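PDB 5C3U: L-serine ammonia-lyase from Rhizomucor miehei CAU432, which binds pyridoxal-5'-phosphate and belongs to the pyridoxal-phosphate-dependent enzymes, with an alpha/beta fold built round two beta sheets. Local coordinates for residues A[57-62]-A[140-145]; A[94-99]-A[115-120]; A[203-208]-A[256-261]; A[230-235]-A[279-284]. All coordinates share one frame; numbering follows the deposited sequence. Where two conformers were deposited one is given.

Contact 1. Residues A[57-62]-A[140-145]; sequences GAFCYQ and NGIYVP
Phe59 of helix 52-67 drives its ring against Ile142, Val144 and Pro145, where the helix packs on the end of the outer strand 141-143 of a parallel sheet in an alpha/beta fold. That sheet has four strands, and the chain leaves it through Val144 and Pro145. The tight part is the far half of the phenyl ring. Its CG lies anti to the backbone N (chi1 180°), which sends the base of the ring off the helix toward the strand. Phe59 and Ile142 meet tip to tip, and CG1 of Ile142 stands at the ring edge, 3.9 Å from Phe59 CE2. Val144 runs past the ring in the opposite direction, its CG2 3.8 Å from Phe59 CE2 and its CG1 3.9 Å from Phe59 CD2. The carbonyl O of Tyr143 comes within 3.6 Å of Phe59 CZ, while His149 meets the same ring edge-to-face.

Packing thins toward Cys60, whose SG is 4.4 Å from Val144 CG2; its side chain also meets Cys88 and Leu92 of helix 79-92. Ile142, Tyr143 and Pro145 all remain partly exposed. The side chain of Tyr143 leaves CA away from helix 52-67 and adds little beyond the residue's carbonyl; its OH is hydrogen-bonded to Ser77 OG and Gly76 N. Pro145 closes over the phenyl ring with a CH-pi contact: its CD sits 4.2 Å from the Phe59 ring centroid, 24° off the normal and displaced toward the rim atoms CE1 and CZ.

Contact 2. Residues A[94-99]-A[115-120]; sequences VEAIIV and DGSHLI
The beta-alpha-beta unit of strand 95-100, helix 106-114 and strand 118-121 sets Ile97 to Val99 beside His118 to Ile120 as neighbouring parallel strands. Ile98 bonds through both of its backbone polar atoms: its N gives an almost straight bond to His118 O (2.8 Å, 177°), and its O receives Ile120 N at 2.8 Å. His118 N completes the ladder on Ala96 O at 2.9 Å. Before the ladder starts, a water bridges the two segments, accepting from Ala96 N and donating to Gly116 O. Gly116 has positive phi and ends helix 106-114 in a Schellman motif.

Ile98 and Leu119 share the sheet face that meets helix 106-114 through Ile112, with Ile98 CG2 4.1 Å from Leu119 CD1. Ser117 OG lies near Ala96 CB but is hydrogen-bonded to Ser86 OG of helix 79-92. On the other face Ile97 and Ile120 lie side by side, pointing the same way, and Ile97 CG2 is 3.9 Å from Ile120 CD1. At the exposed end Glu95 CG sits at the edge of the His118 ring, in its plane; the bend at chi2 (141°) then places CD. Glu95 OE2 is 3.4 Å from His118 CE1, with carboxylate and ring planes 58° apart. Two adjacent parallel strands joined through a helix are the signature of the beta-alpha-beta crossover of alpha/beta folds.

Contact 3. Residues A[203-208]-A[256-261]; sequences IAVETH and FAVSDA
Strands 203-207 and 256-258 run parallel, pairing Val205 with Phe256, Glu206 with Ala257 and Thr207 with Val258 at the margin of the six-stranded mixed sheet. Their axes diverge by 35° and approach to 4.5 Å. The ladder alternates regularly: Phe256 N bonds to Ala204 O, Glu206 N to Phe256 O, and Val258 N to Glu206 O. It ends with His208 N on Val258 O, a more bent bond of 3.0 Å at 140°. That oxygen also lies 3.0 Å from Thr207 CA in a CA-H...O contact.

Phe256 CB lies 4.2 Å from Ile203 CG2, and both side chains reach Leu288 of helix 280-290. On the face opposite Val205 and Phe256, the Glu206 carboxylate accepts bonds from Phe213 N and Gln214 N at the start of helix 212-219, which holds both its oxygens. Ala257, on that face too, puts its CB 3.4 Å from His208 CD2. Past the strand, Ser259 is the N-cap of helix 260-274, its OG bonded to Met262 N. Asp260 OD1 comes 3.7 Å from Thr207 CB; the stronger partner of Asp260 OD1 and of Thr207 OG1 alike is Thr230 OG1.

His208, at the solvent-exposed end, has CG anti to its carbonyl carbon (chi1 -63°); the ring lies beside Ala257 to Ser259, with Val258 O over one face, 3.5 Å above the plane and offset to the rim. In the plane, at the ring edge, a water links weakly to His208 NE2 and donates to Ala257 O at 2.7 Å.

Contact 4. Residues A[230-235]-A[279-284]; sequences TIATSL and EASAGA. With PLP (pyridoxal-5'-phosphate), chain B.
One wall of the pyridoxal-5'-phosphate pocket is made where Ser234 and Leu235 meet Glu279 and Ser281 at the N-terminal end of helix 280-290. Glu279, at the N-cap position, presents OE1 to two hydroxyls: Ser234 OG donates to its syn lone pair at 2.9 Å, and Ser281 OG donates to its anti lone pair at 3.2 Å. The circuit closes through Ser234 N, which gives Ser281 OG a long, bent bond of 3.3 Å at 136°. Ser281 OG is anti to its carbonyl carbon (chi1 -50°), between Ser234 N and Glu279 OE1; it thus both donates and accepts, which fixes its rotation. The other carboxylate oxygen, Glu279 OE2, accepts from Asn80 ND2 and Asp316 N, so the whole group is held.

Carbon atoms of the pocket side chains line the pyridine ring. Ser234 CB stands over PLP C3 at 3.6 Å. On the same side of the ring plane, Ser281 CB approaches PLP N1 at 3.6 Å and Leu235 CD2 approaches PLP C6 at 3.7 Å. Leu235 CG also rests on Ser281 CB.

Away from the ring the contact is apolar, with Ile231 CG1 3.6 Å from Ala280 CB. Segment 230-235 opens with an ST turn, Thr230 OG1 accepting from Ala232 N at 3.1 Å, and an inverse gamma turn centred on Ala232. Helix 319-329 borders this part through Tyr325, which touches Ile231 and Ala280; helix 79-92 covers Ser234 with Pro79 and Asn80, and strand 202-207 lies against Ala232 and Ala284 through Thr207 and Val205.

Contacts 1 and 2 come first along the chain, the segments of contact 2 falling between those of contact 1, and both reach the four-stranded parallel sheet; their centres are 13 Å apart. Contacts 3 and 4 follow, their segments alternating, on the side of the six-stranded mixed sheet. Their centres lie only 9 Å apart and they touch, for instance where Val205 CG2 packs 3.5 Å from Ala284 O. Contacts 2 and 3 are 33 Å apart between centres, on opposite sides of the chain's centre. Contact 4, bordering pyridoxal-5'-phosphate, thus ties the pocket wall to the strands of contact 3, while contacts 1 and 2 lie on the four-stranded sheet.

Contact 1. Residues A[57-62]-A[140-145]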
loop_
_atom_site.group_PDB
_atom_site.type_symbol
_atom_site.label_atom_id
_atom_site.label_comp_id
_atom_site.label_asym_id
_atom_site.label_seq_id
_atom_site.Cartn_x
_atom_site.Cartn_y
_atom_site.Cartn_z
ATOM N N GLY A 57 5.425 -9.781 4.935
ATOM C CA GLY A 57 6.452 -10.827 4.810
ATOM C C GLY A 57 7.493 -10.755 5.913
ATOM O O GLY A 57 7.827 -11.769 6.515
ATOM N N ALA A 58 7.978 -9.544 6.203
ATOM C CA ALA A 58 8.991 -9.356 7.230
ATOM C C ALA A 58 8.461 -9.690 8.620
ATOM O O ALA A 58 9.171 -10.309 9.429
ATOM C CB ALA A 58 9.492 -7.922 7.205
ATOM N N PHE A 59 7.236 -9.226 8.915
ATOM C CA PHE A 59 6.590 -9.484 10.196
ATOM C C PHE A 59 6.397 -10.994 10.388
ATOM O O PHE A 59 6.771 -11.550 11.447
ATOM C CB PHE A 59 5.249 -8.752 10.258
ATOM C CG PHE A 59 4.497 -8.955 11.548
ATOM C CD1 PHE A 59 4.578 -8.016 12.573
ATOM C CD2 PHE A 59 3.689 -10.063 11.721
ATOM C CE1 PHE A 59 3.855 -8.206 13.760
ATOM C CE2 PHE A 59 2.980 -10.269 12.905
ATOM C CZ PHE A 59 3.069 -9.326 13.921
ATOM N N CYS A 60 5.826 -11.642 9.376
ATOM C CA CYS A 60 5.525 -13.077 9.479
ATOM C C CYS A 60 6.771 -13.949 9.619
ATOM O O CYS A 60 6.804 -14.882 10.453
ATOM C CB CYS A 60 4.677 -13.536 8.314
ATOM S SG CYS A 60 2.999 -12.886 8.387
ATOM N N TYR A 61 7.795 -13.628 8.819
ATOM C CA TYR A 61 9.085 -14.326 8.851
ATOM C C TYR A 61 9.712 -14.251 10.240
ATOM O O TYR A 61 10.099 -15.273 10.808
ATOM C CB TYR A 61 10.036 -13.767 7.778
ATOM C CG TYR A 61 11.274 -14.623 7.573
ATOM C CD1 TYR A 61 12.443 -14.386 8.301
ATOM C CD2 TYR A 61 11.241 -15.714 6.713
ATOM C CE1 TYR A 61 13.556 -15.202 8.144
ATOM C CE2 TYR A 61 12.348 -16.527 6.535
ATOM C CZ TYR A 61 13.501 -16.269 7.246
ATOM O OH TYR A 61 14.595 -17.086 7.040
ATOM N N GLN A 62 9.781 -13.040 10.799
ATOM C CA GLN A 62 10.319 -12.826 12.121
ATOM C C GLN A 62 9.494 -13.505 13.213
ATOM O O GLN A 62 10.064 -14.055 14.178
ATOM C CB GLN A 62 10.499 -11.323 12.406
ATOM C CG GLN A 62 11.296 -11.026 13.678
ATOM C CD GLN A 62 12.623 -11.779 13.742
ATOM O OE1 GLN A 62 13.456 -11.671 12.850
ATOM N NE2 GLN A 62 12.825 -12.533 14.809
ATOM N N ASN A 140 -1.408 -18.885 21.671
ATOM C CA ASN A 140 -0.255 -18.955 20.761
ATOM C C ASN A 140 -0.592 -18.345 19.398
ATOM O O ASN A 140 0.009 -18.688 18.368
ATOM C CB ASN A 140 0.236 -20.400 20.610
ATOM C CG ASN A 140 1.736 -20.492 20.329
ATOM O OD1 ASN A 140 2.514 -19.623 20.720
ATOM N ND2 ASN A 140 2.145 -21.559 19.655
ATOM N N GLY A 141 -1.579 -17.456 19.392
ATOM C CA GLY A 141 -1.945 -16.759 18.164
ATOM C C GLY A 141 -1.247 -15.423 18.107
ATOM O O GLY A 141 -0.924 -14.840 19.136
ATOM N N ILE A 142 -1.012 -14.920 16.900
ATOM C CA ILE A 142 -0.376 -13.626 16.746
ATOM C C ILE A 142 -1.199 -12.842 15.730
ATOM O O ILE A 142 -1.397 -13.307 14.607
ATOM C CB ILE A 142 1.106 -13.753 16.298
ATOM C CG1 ILE A 142 1.685 -12.422 15.861
ATOM C CG2 ILE A 142 1.251 -14.746 15.174
ATOM C CD1 ILE A 142 1.912 -11.459 17.008
ATOM N N TYR A 143 -1.698 -11.687 16.161
ATOM C CA TYR A 143 -2.427 -10.804 15.263
ATOM C C TYR A 143 -1.450 -10.068 14.338
ATOM O O TYR A 143 -0.415 -9.563 14.777
ATOM C CB TYR A 143 -3.326 -9.792 16.001
ATOM C CG TYR A 143 -4.280 -9.199 15.011
ATOM C CD1 TYR A 143 -5.396 -9.933 14.596
ATOM C CD2 TYR A 143 -3.994 -7.986 14.362
ATOM C CE1 TYR A 143 -6.254 -9.454 13.633
ATOM C CE2 TYR A 143 -4.864 -7.484 13.386
ATOM C CZ TYR A 143 -5.979 -8.242 13.022
ATOM O OH TYR A 143 -6.854 -7.808 12.044
ATOM N N VAL A 144 -1.784 -10.024 13.046
ATOM C CA VAL A 144 -0.937 -9.355 12.057
ATOM C C VAL A 144 -1.571 -8.032 11.663
ATOM O O VAL A 144 -2.603 -8.005 10.984
ATOM C CB VAL A 144 -0.722 -10.213 10.793
ATOM C CG1 VAL A 144 0.263 -9.516 9.851
ATOM C CG2 VAL A 144 -0.178 -11.577 11.170
ATOM N N PRO A 145 -0.991 -6.916 12.127
ATOM C CA PRO A 145 -1.607 -5.651 11.743
ATOM C C PRO A 145 -1.260 -5.300 10.285
ATOM O O PRO A 145 -0.380 -5.919 9.708
ATOM C CB PRO A 145 -0.981 -4.649 12.717
ATOM C CG PRO A 145 0.311 -5.262 13.147
ATOM C CD PRO A 145 0.303 -6.745 12.807
#

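Contact 2. Residues A[94-99]-A[115-120]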
loop_
_atom_site.group_PDB
_atom_site.type_symbol
_atom_site.label_atom_id
_atom_site.label_comp_id
_atom_site.label_asym_id
_atom_site.label_seq_id
_atom_site.Cartn_x
_atom_site.Cartn_y
_atom_site.Cartn_z
ATOM N N VAL A 94 2.649 -22.617 8.649
ATOM C CA VAL A 94 2.006 -22.162 9.874
ATOM C C VAL A 94 0.506 -22.045 9.628
ATOM O O VAL A 94 0.085 -21.771 8.501
ATOM C CB VAL A 94 2.638 -20.820 10.333
ATOM C CG1 VAL A 94 1.628 -19.901 10.971
ATOM C CG2 VAL A 94 3.820 -21.086 11.255
ATOM N N GLU A 95 -0.291 -22.286 10.663
ATOM C CA GLU A 95 -1.744 -22.047 10.611
ATOM C C GLU A 95 -2.117 -20.567 10.456
ATOM O O GLU A 95 -1.522 -19.694 11.090
ATOM C CB GLU A 95 -2.379 -22.582 11.896
ATOM C CG GLU A 95 -3.803 -23.081 11.775
ATOM C CD GLU A 95 -4.025 -24.339 12.603
ATOM O OE1 GLU A 95 -3.675 -24.342 13.806
ATOM O OE2 GLU A 95 -4.529 -25.337 12.044
ATOM N N ALA A 96 -3.119 -20.282 9.634
ATOM C CA ALA A 96 -3.618 -18.898 9.535
ATOM C C ALA A 96 -5.136 -18.895 9.691
ATOM O O ALA A 96 -5.842 -19.772 9.150
ATOM C CB ALA A 96 -3.210 -18.252 8.218
ATOM N N ILE A 97 -5.615 -17.949 10.486
ATOM C CA ILE A 97 -7.038 -17.722 10.681
ATOM C C ILE A 97 -7.322 -16.343 10.073
ATOM O O ILE A 97 -6.816 -15.316 10.559
ATOM C CB ILE A 97 -7.421 -17.738 12.194
ATOM C CG1 ILE A 97 -7.097 -19.101 12.824
ATOM C CG2 ILE A 97 -8.885 -17.347 12.392
ATOM C CD1 ILE A 97 -6.667 -19.011 14.276
ATOM N N ILE A 98 -8.152 -16.322 9.039
ATOM C CA ILE A 98 -8.363 -15.108 8.273
ATOM C C ILE A 98 -9.840 -14.697 8.301
ATOM O O ILE A 98 -10.699 -15.513 8.003
ATOM C CB ILE A 98 -7.892 -15.297 6.804
ATOM C CG1 ILE A 98 -6.383 -15.587 6.744
ATOM C CG2 ILE A 98 -8.281 -14.089 5.956
ATOM C CD1 ILE A 98 -5.495 -14.537 7.394
ATOM N N VAL A 99 -10.125 -13.449 8.674
ATOM C CA VAL A 99 -11.507 -12.941 8.615
ATOM C C VAL A 99 -11.646 -11.902 7.489
ATOM O O VAL A 99 -10.838 -10.950 7.377
ATOM C CB VAL A 99 -11.947 -12.317 9.969
ATOM C CG1 VAL A 99 -13.411 -11.873 9.934
ATOM C CG2 VAL A 99 -11.735 -13.318 11.098
ATOM N N ASP A 115 -4.748 -21.529 -0.208
ATOM C CA ASP A 115 -3.543 -21.469 0.608
ATOM C C ASP A 115 -3.632 -22.408 1.810
ATOM O O ASP A 115 -2.626 -22.708 2.446
ATOM C CB ASP A 115 -3.344 -20.035 1.142
ATOM C CG ASP A 115 -2.756 -19.083 0.108
ATOM O OD1 ASP A 115 -2.113 -19.556 -0.850
ATOM O OD2 ASP A 115 -2.913 -17.844 0.269
ATOM N N GLY A 116 -4.844 -22.843 2.131
ATOM C CA GLY A 116 -5.082 -23.698 3.293
ATOM C C GLY A 116 -5.400 -22.944 4.579
ATOM O O GLY A 116 -5.427 -23.542 5.670
ATOM N N SER A 117 -5.643 -21.635 4.464
ATOM C CA SER A 117 -6.047 -20.840 5.619
ATOM C C SER A 117 -7.460 -21.188 6.048
ATOM O O SER A 117 -8.257 -21.665 5.243
ATOM C CB SER A 117 -6.017 -19.350 5.294
ATOM O OG SER A 117 -4.746 -18.944 4.854
ATOM N N HIS A 118 -7.768 -20.931 7.309
ATOM C CA HIS A 118 -9.143 -21.008 7.793
ATOM C C HIS A 118 -9.836 -19.695 7.613
ATOM O O HIS A 118 -9.483 -18.695 8.242
ATOM C CB HIS A 118 -9.164 -21.522 9.225
ATOM C CG HIS A 118 -8.450 -22.841 9.368
ATOM N ND1 HIS A 118 -7.194 -22.940 9.846
ATOM C CD2 HIS A 118 -8.833 -24.132 8.997
ATOM C CE1 HIS A 118 -6.802 -24.234 9.819
ATOM N NE2 HIS A 118 -7.807 -24.962 9.300
ATOM N N LEU A 119 -10.826 -19.690 6.723
ATOM C CA LEU A 119 -11.502 -18.463 6.340
ATOM C C LEU A 119 -12.827 -18.297 7.064
ATOM O O LEU A 119 -13.654 -19.201 7.071
ATOM C CB LEU A 119 -11.722 -18.440 4.823
ATOM C CG LEU A 119 -12.437 -17.229 4.222
ATOM C CD1 LEU A 119 -11.632 -15.958 4.489
ATOM C CD2 LEU A 119 -12.633 -17.457 2.733
ATOM N N ILE A 120 -13.016 -17.131 7.677
ATOM C CA ILE A 120 -14.272 -16.762 8.320
ATOM C C ILE A 120 -14.838 -15.520 7.632
ATOM O O ILE A 120 -14.108 -14.553 7.397
ATOM C CB ILE A 120 -14.032 -16.484 9.822
ATOM C CG1 ILE A 120 -13.555 -17.774 10.501
ATOM C CG2 ILE A 120 -15.277 -15.910 10.500
ATOM C CD1 ILE A 120 -12.775 -17.585 11.772
HETATM O O HOH W 1 -3.970 -22.589 8.049
#

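Contact 3. Residues A[203-208]-A[256-261]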
loop_
_atom_site.group_PDB
_atom_site.type_symbol
_atom_site.label_atom_id
_atom_site.label_comp_id
_atom_site.label_asym_id
_atom_site.label_seq_id
_atom_site.Cartn_x
_atom_site.Cartn_y
_atom_site.Cartn_z
ATOM N N ILE A 203 5.638 12.358 -1.706
ATOM C CA ILE A 203 4.303 12.863 -1.810
ATOM C C ILE A 203 3.402 11.755 -1.292
ATOM O O ILE A 203 3.330 10.659 -1.881
ATOM C CB ILE A 203 3.988 13.322 -3.249
ATOM C CG1 ILE A 203 4.980 14.426 -3.607
ATOM C CG2 ILE A 203 2.559 13.843 -3.347
ATOM C CD1 ILE A 203 5.335 14.478 -5.066
ATOM N N ALA A 204 2.747 12.051 -0.172
ATOM C CA ALA A 204 1.928 11.081 0.553
ATOM C C ALA A 204 0.489 11.268 0.113
ATOM O O ALA A 204 -0.147 12.230 0.503
ATOM C CB ALA A 204 2.056 11.295 2.062
ATOM N N VAL A 205 -0.051 10.323 -0.666
ATOM C CA VAL A 205 -1.355 10.531 -1.289
ATOM C C VAL A 205 -2.469 9.723 -0.611
ATOM O O VAL A 205 -2.304 8.551 -0.326
ATOM C CB VAL A 205 -1.320 10.266 -2.820
ATOM C CG1 VAL A 205 -0.738 8.892 -3.129
ATOM C CG2 VAL A 205 -2.713 10.410 -3.427
ATOM N N GLU A 206 -3.603 10.375 -0.379
ATOM C CA GLU A 206 -4.800 9.764 0.186
ATOM C C GLU A 206 -5.969 10.204 -0.694
ATOM O O GLU A 206 -5.792 11.020 -1.604
ATOM C CB GLU A 206 -5.026 10.282 1.631
ATOM C CG GLU A 206 -4.074 9.709 2.684
ATOM C CD GLU A 206 -4.255 10.340 4.066
ATOM O OE1 GLU A 206 -4.150 11.589 4.176
ATOM O OE2 GLU A 206 -4.500 9.586 5.044
ATOM N N THR A 207 -7.150 9.657 -0.444
ATOM C CA THR A 207 -8.359 10.168 -1.089
ATOM C C THR A 207 -9.110 10.989 -0.068
ATOM O O THR A 207 -8.952 10.759 1.130
ATOM C CB THR A 207 -9.304 9.061 -1.612
ATOM O OG1 THR A 207 -9.786 8.276 -0.514
ATOM C CG2 THR A 207 -8.607 8.186 -2.673
ATOM N N HIS A 208 -9.955 11.913 -0.534
ATOM C CA HIS A 208 -10.666 12.813 0.381
ATOM C C HIS A 208 -11.522 12.064 1.367
ATOM O O HIS A 208 -11.701 12.509 2.496
ATOM C CB HIS A 208 -11.522 13.808 -0.398
ATOM C CG HIS A 208 -10.724 14.722 -1.287
ATOM N ND1 HIS A 208 -10.986 14.873 -2.596
ATOM C CD2 HIS A 208 -9.653 15.560 -1.002
ATOM C CE1 HIS A 208 -10.105 15.743 -3.134
ATOM N NE2 HIS A 208 -9.287 16.157 -2.161
ATOM N N PHE A 256 -1.060 14.956 0.232
ATOM C CA PHE A 256 -1.936 15.395 -0.832
ATOM C C PHE A 256 -3.149 14.473 -0.908
ATOM O O PHE A 256 -3.051 13.279 -0.634
ATOM C CB PHE A 256 -1.172 15.416 -2.157
ATOM C CG PHE A 256 -1.809 16.276 -3.209
ATOM C CD1 PHE A 256 -1.621 17.662 -3.205
ATOM C CD2 PHE A 256 -2.595 15.710 -4.199
ATOM C CE1 PHE A 256 -2.212 18.462 -4.176
ATOM C CE2 PHE A 256 -3.188 16.502 -5.174
ATOM C CZ PHE A 256 -3.003 17.877 -5.161
ATOM N N ALA A 257 -4.305 15.027 -1.236
ATOM C CA ALA A 257 -5.508 14.207 -1.334
ATOM C C ALA A 257 -6.148 14.375 -2.695
ATOM O O ALA A 257 -6.216 15.482 -3.204
ATOM C CB ALA A 257 -6.498 14.571 -0.237
ATOM N N VAL A 258 -6.574 13.258 -3.289
ATOM C CA VAL A 258 -7.295 13.239 -4.561
ATOM C C VAL A 258 -8.717 12.667 -4.377
ATOM O O VAL A 258 -9.015 12.030 -3.362
ATOM C CB VAL A 258 -6.534 12.419 -5.635
ATOM C CG1 VAL A 258 -5.096 12.903 -5.804
ATOM C CG2 VAL A 258 -6.573 10.921 -5.320
ATOM N N SER A 259 -9.605 12.893 -5.343
ATOM C CA SER A 259 -10.971 12.385 -5.237
ATOM C C SER A 259 -11.038 10.920 -5.695
ATOM O O SER A 259 -10.135 10.435 -6.371
ATOM C CB SER A 259 -11.907 13.192 -6.130
ATOM O OG SER A 259 -11.499 13.063 -7.489
ATOM N N ASP A 260 -12.127 10.257 -5.341
ATOM C CA ASP A 260 -12.394 8.893 -5.848
ATOM C C ASP A 260 -12.446 8.881 -7.369
ATOM O O ASP A 260 -11.979 7.920 -7.994
ATOM C CB ASP A 260 -13.672 8.341 -5.231
ATOM C CG ASP A 260 -13.430 7.685 -3.870
ATOM O OD1 ASP A 260 -12.299 7.770 -3.331
ATOM O OD2 ASP A 260 -14.377 7.067 -3.328
ATOM N N ALA A 261 -13.003 9.937 -7.972
ATOM C CA ALA A 261 -13.084 10.023 -9.431
ATOM C C ALA A 261 -11.695 10.071 -10.071
ATOM O O ALA A 261 -11.464 9.422 -11.088
ATOM C CB ALA A 261 -13.944 11.203 -9.888
HETATM O O HOH W 2 -6.669 18.079 -2.791
#

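Contact 4. Residues A[230-235]-A[279-284]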
loop_
_atom_site.group_PDB
_atom_site.type_symbol
_atom_site.label_atom_id
_atom_site.label_comp_id
_atom_site.label_asym_id
_atom_site.label_seq_id
_atom_site.Cartn_x
_atom_site.Cartn_y
_atom_site.Cartn_z
ATOM N N THR A 230 -14.382 4.901 0.814
ATOM C CA THR A 230 -13.740 5.397 -0.395
ATOM C C THR A 230 -13.535 4.137 -1.224
ATOM O O THR A 230 -13.431 3.050 -0.660
ATOM C CB THR A 230 -12.401 6.157 -0.125
ATOM O OG1 THR A 230 -11.600 6.234 -1.310
ATOM C CG2 THR A 230 -11.542 5.471 0.947
ATOM N N ILE A 231 -13.512 4.284 -2.545
ATOM C CA ILE A 231 -13.168 3.162 -3.428
ATOM C C ILE A 231 -11.746 2.642 -3.155
ATOM O O ILE A 231 -11.420 1.491 -3.483
ATOM C CB ILE A 231 -13.397 3.498 -4.940
ATOM C CG1 ILE A 231 -12.407 4.536 -5.458
ATOM C CG2 ILE A 231 -14.838 3.941 -5.192
ATOM C CD1 ILE A 231 -12.506 4.760 -6.959
ATOM N N ALA A 232 -10.908 3.468 -2.533
ATOM C CA ALA A 232 -9.536 3.074 -2.249
ATOM C C ALA A 232 -9.521 2.311 -0.913
ATOM O O ALA A 232 -9.141 2.832 0.124
ATOM C CB ALA A 232 -8.607 4.286 -2.226
ATOM N N THR A 233 -9.923 1.045 -0.971
ATOM C CA THR A 233 -10.193 0.274 0.247
ATOM C C THR A 233 -8.978 0.173 1.159
ATOM O O THR A 233 -9.133 0.259 2.384
ATOM C CB THR A 233 -10.614 -1.169 -0.133
ATOM O OG1 THR A 233 -11.683 -1.100 -1.083
ATOM C CG2 THR A 233 -11.045 -1.977 1.111
ATOM N N SER A 234 -7.779 0.017 0.581
ATOM C CA SER A 234 -6.588 -0.199 1.392
ATOM C C SER A 234 -6.085 1.084 2.039
ATOM O O SER A 234 -5.205 1.038 2.882
ATOM C CB SER A 234 -5.474 -0.884 0.618
ATOM O OG SER A 234 -5.942 -2.147 0.180
ATOM N N LEU A 235 -6.677 2.203 1.661
ATOM C CA LEU A 235 -6.292 3.504 2.241
ATOM C C LEU A 235 -7.203 3.943 3.370
ATOM O O LEU A 235 -6.936 4.970 4.018
ATOM C CB LEU A 235 -6.205 4.600 1.153
ATOM C CG LEU A 235 -5.258 4.347 -0.041
ATOM C CD1 LEU A 235 -5.045 5.593 -0.896
ATOM C CD2 LEU A 235 -3.904 3.721 0.355
ATOM N N GLU A 279 -5.569 -1.607 -7.802
ATOM C CA GLU A 279 -6.607 -1.068 -6.919
ATOM C C GLU A 279 -6.635 0.441 -7.000
ATOM O O GLU A 279 -5.622 1.054 -7.326
ATOM C CB GLU A 279 -6.263 -1.414 -5.480
ATOM C CG GLU A 279 -6.949 -2.635 -4.957
ATOM C CD GLU A 279 -6.610 -2.905 -3.502
ATOM O OE1 GLU A 279 -6.551 -1.963 -2.659
ATOM O OE2 GLU A 279 -6.424 -4.086 -3.206
ATOM N N ALA A 280 -7.783 1.030 -6.667
ATOM C CA ALA A 280 -7.887 2.488 -6.562
ATOM C C ALA A 280 -6.902 3.100 -5.575
ATOM O O ALA A 280 -6.547 4.282 -5.727
ATOM C CB ALA A 280 -9.316 2.894 -6.212
ATOM N N SER A 281 -6.462 2.317 -4.566
ATOM C CA SER A 281 -5.362 2.732 -3.693
ATOM C C SER A 281 -4.099 3.144 -4.485
ATOM O O SER A 281 -3.538 4.233 -4.295
ATOM C CB SER A 281 -5.047 1.619 -2.680
ATOM O OG SER A 281 -6.265 1.192 -2.054
ATOM N N ALA A 282 -3.672 2.286 -5.407
ATOM C CA ALA A 282 -2.523 2.590 -6.265
ATOM C C ALA A 282 -2.919 3.648 -7.267
ATOM O O ALA A 282 -2.104 4.497 -7.660
ATOM C CB ALA A 282 -2.090 1.318 -7.000
ATOM N N GLY A 283 -4.180 3.607 -7.685
ATOM C CA GLY A 283 -4.714 4.574 -8.623
ATOM C C GLY A 283 -4.577 5.994 -8.061
ATOM O O GLY A 283 -4.327 6.925 -8.815
ATOM N N ALA A 284 -4.738 6.150 -6.749
ATOM C CA ALA A 284 -4.559 7.476 -6.119
ATOM C C ALA A 284 -3.170 8.068 -6.413
ATOM O O ALA A 284 -3.061 9.248 -6.740
ATOM C CB ALA A 284 -4.823 7.422 -4.621
HETATM N N1 PLP B . -1.853 0.445 -1.554
HETATM C C2 PLP B . -2.170 -0.854 -1.420
HETATM C C2A PLP B . -2.726 -1.663 -2.568
HETATM C C3 PLP B . -1.983 -1.500 -0.119
HETATM O O3 PLP B . -2.293 -2.824 0.047
HETATM C C4 PLP B . -1.420 -0.671 0.968
HETATM C C4A PLP B . -1.180 -1.276 2.287
HETATM C C5 PLP B . -1.107 0.758 0.709
HETATM C C6 PLP B . -1.345 1.239 -0.583
HETATM C C5A PLP B . -0.534 1.680 1.787
HETATM O O4P PLP B . -0.864 1.146 3.063
HETATM P P PLP B . -0.343 1.636 4.517
HETATM O O1P PLP B . 0.944 0.946 4.806
HETATM O O2P PLP B . -0.262 3.173 4.526
HETATM O O3P PLP B . -1.490 1.149 5.330
#